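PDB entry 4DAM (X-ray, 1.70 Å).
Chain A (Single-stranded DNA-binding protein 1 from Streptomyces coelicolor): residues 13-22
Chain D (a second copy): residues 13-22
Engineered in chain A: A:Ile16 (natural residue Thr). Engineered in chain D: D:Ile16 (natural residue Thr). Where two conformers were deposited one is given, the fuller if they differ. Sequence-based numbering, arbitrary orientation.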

# COMPACT_ATOMS: atom_id res chain seq x y z
N MET A 13 1.48 9.95 12.45
CA MET A 13 0.33 9.69 11.65
C MET A 13 0.46 10.27 10.21
O MET A 13 1.21 11.20 9.87
N ASN A 14 -0.29 9.59 9.38
CA ASN A 14 -0.47 9.97 8.00
C ASN A 14 0.80 10.01 7.15
O ASN A 14 0.97 10.86 6.29
N GLU A 15 1.69 9.08 7.42
CA GLU A 15 2.80 8.81 6.54
C GLU A 15 2.23 7.99 5.40
O GLU A 15 1.24 7.26 5.55
N ILE A 16 2.82 8.12 4.23
CA ILE A 16 2.40 7.36 3.09
C ILE A 16 3.43 6.24 2.88
O ILE A 16 4.56 6.52 2.54
N MET A 17 3.02 5.00 3.13
CA MET A 17 3.89 3.85 2.92
C MET A 17 3.79 3.45 1.45
O MET A 17 2.79 3.70 0.75
N ILE A 18 4.88 2.91 0.94
CA ILE A 18 4.92 2.40 -0.41
C ILE A 18 5.74 1.12 -0.41
O ILE A 18 6.68 0.97 0.38
N CYS A 19 5.36 0.20 -1.28
CA CYS A 19 6.19 -0.96 -1.57
C CYS A 19 6.47 -0.92 -3.06
O CYS A 19 5.53 -0.83 -3.88
N ALA A 20 7.74 -0.91 -3.41
CA ALA A 20 8.21 -0.69 -4.80
C ALA A 20 9.10 -1.88 -5.16
O ALA A 20 9.98 -2.27 -4.39
N VAL A 21 8.80 -2.49 -6.29
CA VAL A 21 9.56 -3.64 -6.79
C VAL A 21 10.22 -3.20 -8.07
O VAL A 21 9.54 -2.87 -9.05
N GLY A 22 11.55 -3.14 -8.08
CA GLY A 22 12.23 -2.62 -9.22
C GLY A 22 13.67 -3.05 -9.26
O GLY A 22 14.04 -4.05 -8.71
N MET D 13 2.61 -7.06 -13.47
CA MET D 13 2.19 -5.68 -13.87
C MET D 13 3.00 -4.55 -13.19
O MET D 13 3.38 -3.61 -13.84
N ASN D 14 3.30 -4.68 -11.90
CA ASN D 14 4.25 -3.79 -11.22
C ASN D 14 3.88 -2.31 -11.19
O ASN D 14 4.72 -1.43 -11.33
N GLU D 15 2.60 -2.07 -11.04
CA GLU D 15 2.11 -0.75 -10.74
C GLU D 15 2.39 -0.51 -9.26
O GLU D 15 2.43 -1.45 -8.46
N ILE D 16 2.60 0.75 -8.90
CA ILE D 16 2.77 1.12 -7.50
C ILE D 16 1.45 1.72 -7.04
O ILE D 16 1.06 2.78 -7.50
N MET D 17 0.76 1.02 -6.16
CA MET D 17 -0.50 1.51 -5.60
C MET D 17 -0.17 2.42 -4.43
O MET D 17 0.87 2.28 -3.76
N ILE D 18 -1.04 3.38 -4.20
CA ILE D 18 -0.91 4.25 -3.05
C ILE D 18 -2.29 4.54 -2.50
O ILE D 18 -3.27 4.60 -3.26
N CYS D 19 -2.37 4.66 -1.19
CA CYS D 19 -3.59 5.14 -0.54
C CYS D 19 -3.16 6.34 0.29
O CYS D 19 -2.20 6.27 1.07
N ALA D 20 -3.79 7.47 0.00
CA ALA D 20 -3.37 8.76 0.55
C ALA D 20 -4.59 9.40 1.19
O ALA D 20 -5.66 9.44 0.60
N VAL D 21 -4.42 9.85 2.43
CA VAL D 21 -5.47 10.53 3.16
C VAL D 21 -4.98 11.96 3.35
O VAL D 21 -3.97 12.22 4.00
N GLY D 22 -5.69 12.90 2.76
CA GLY D 22 -5.26 14.28 2.80
C GLY D 22 -6.40 15.23 2.56
O GLY D 22 -7.56 14.90 2.78

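When two identical strands meet antiparallel about a local twofold, each contact is made twice, and the exceptions to that repetition are often found in the rotamers. Residues 13-22 of chains A and D of this single-stranded DNA-binding protein illustrate the point. Their directions differ by 178°, A:Ile18 lies opposite D:Ile18, A:Ile16 faces D:Ala20 and D:Ile16 faces A:Ala20. A:Ile18 CA and D:Ile18 CA stand 6.7 Å apart, A:Ile16 CA and D:Ala20 CA 6.5 Å, and A:Ala20 CA and D:Ile16 CA 6.3 Å, too far for direct backbone pairing, and side chains and water fill the gap.

A:Ile16 and D:Ile16, engineered isoleucines in place of threonine, are the ones whose CA-to-CB bonds point toward the partner. Both have chi1 in the m well, yet chi2 separates them: A:Ile16 is t (152°), D:Ile16 m (-60°), the latter being one of two deposited conformers. The m setting carries D:Ile16 CD1 to the opposing backbone, 3.2 Å from A:Cys19 O and 3.4 Å from A:Ala20 CA, and also 3.8 Å from the methyl A:Ala20 CB. In the t setting, A:Ile16 CD1 stays clear of the opposing strand, and D:Ala20 CB receives no equivalent contact. D:Ile16 accordingly has more of its surface covered.

The gamma methyls keep the symmetry better. A:Ile16 CG2 lies 3.6 Å from D:Ile18 CD1, and D:Ile16 CG2 lies 3.6 Å from A:Ile18 CG1. A:Ile18 and D:Ile18 leave their backbones sideways, but with chi1 and chi2 both t they are fully extended, and their ends come nearer the other strand to meet those methyls. By contrast, the side chains of A:Met17 and D:Met17, m at all three chi angles, lead away.

At the ends, A:Asn14 and D:Asn14 adopt chi1 t from a backbone with positive phi, which brings their amides to D:Val21 and A:Val21, both t. A:Asn14 OD1 is 2.9 Å from D:Val21 O, and D:Asn14 OD1 is 2.8 Å from A:Val21 O. Two carbonyl oxygens so close suggest that both amides are modelled turned over, so the exact polar pairing remains open.

Water supplies the clear polar links. Water 1 donates to A:Met17 O (2.8 Å) and accepts from D:Cys19 N (3.0 Å); water 2 repeats this with D:Met17 O (2.8 Å) and A:Cys19 N (3.0 Å). Water 3 joins A:Cys19 O to D:Met17 N, both at 3.1 Å, donating to the carbonyl and accepting from the amide. Backbone groups too distant to pair directly are thus bridged through solvent.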

# COMPACT_ATOMS: atom_id res chain seq x y z
CB MET A 13 -1.00 10.12 12.37
CG MET A 13 -1.40 11.58 12.38
SD MET A 13 -2.82 11.91 13.45
CE MET A 13 -3.29 13.56 12.94
CB ASN A 14 -1.19 11.30 7.91
CG ASN A 14 -1.92 11.46 6.63
OD1 ASN A 14 -1.98 12.55 6.09
ND2 ASN A 14 -2.45 10.35 6.10
CB GLU A 15 3.89 8.02 7.27
CG GLU A 15 4.55 8.81 8.37
CD GLU A 15 5.74 9.60 7.90
OE1 GLU A 15 5.89 9.84 6.67
OE2 GLU A 15 6.55 9.99 8.76
CB ILE A 16 2.33 8.27 1.85
CG1 ILE A 16 1.47 9.51 2.19
CG2 ILE A 16 1.73 7.50 0.67
CD1 ILE A 16 1.77 10.81 1.44
CB MET A 17 3.45 2.65 3.78
CG MET A 17 3.62 2.82 5.27
SD MET A 17 5.21 3.49 5.76
CE MET A 17 6.48 2.26 5.18
CB ILE A 18 5.56 3.45 -1.34
CG1 ILE A 18 5.69 3.02 -2.79
CG2 ILE A 18 6.97 3.79 -0.92
CD1 ILE A 18 6.29 4.16 -3.60
CB CYS A 19 5.48 -2.24 -1.17
SG CYS A 19 6.48 -3.65 -1.71
CB ALA A 20 8.99 0.63 -4.91
CB VAL A 21 8.62 -4.82 -7.01
CG1 VAL A 21 9.41 -6.05 -7.48
CG2 VAL A 21 7.86 -5.12 -5.72
CB MET D 13 0.70 -5.46 -13.67
CG MET D 13 -0.17 -5.51 -14.92
SD MET D 13 -1.55 -4.34 -15.02
CE MET D 13 -1.92 -4.04 -13.29
CB ASN D 14 5.64 -3.94 -11.80
CG ASN D 14 6.69 -3.49 -10.84
OD1 ASN D 14 7.74 -3.00 -11.25
ND2 ASN D 14 6.41 -3.62 -9.54
CB GLU D 15 0.62 -0.68 -11.04
CG GLU D 15 0.29 -0.86 -12.51
CD GLU D 15 0.32 0.43 -13.30
OE1 GLU D 15 0.91 1.43 -12.81
OE2 GLU D 15 -0.27 0.45 -14.39
CB ILE D 16 3.84 2.20 -7.26
CG1 ILE D 16 5.24 1.72 -7.58
CG2 ILE D 16 3.79 2.68 -5.82
CD1 ILE D 16 5.66 0.54 -6.76
CB MET D 17 -1.39 0.35 -5.12
CG MET D 17 -1.92 -0.56 -6.21
SD MET D 17 -2.58 0.29 -7.65
CE MET D 17 -4.01 1.22 -7.03
CB ILE D 18 -0.21 5.57 -3.44
CG1 ILE D 18 -0.02 6.53 -2.28
CG2 ILE D 18 -0.98 6.30 -4.52
CD1 ILE D 18 0.77 7.74 -2.74
CB CYS D 19 -4.26 4.03 0.30
SG CYS D 19 -6.02 4.31 0.76
CB ALA D 20 -2.84 9.64 -0.57
CB VAL D 21 -5.71 9.83 4.50
CG1 VAL D 21 -6.77 10.54 5.31
CG2 VAL D 21 -6.08 8.34 4.30
O HOH W 1 -0.01 3.69 0.35
O HOH W 2 2.63 0.52 -2.44
O HOH W 3 2.53 -1.07 -4.77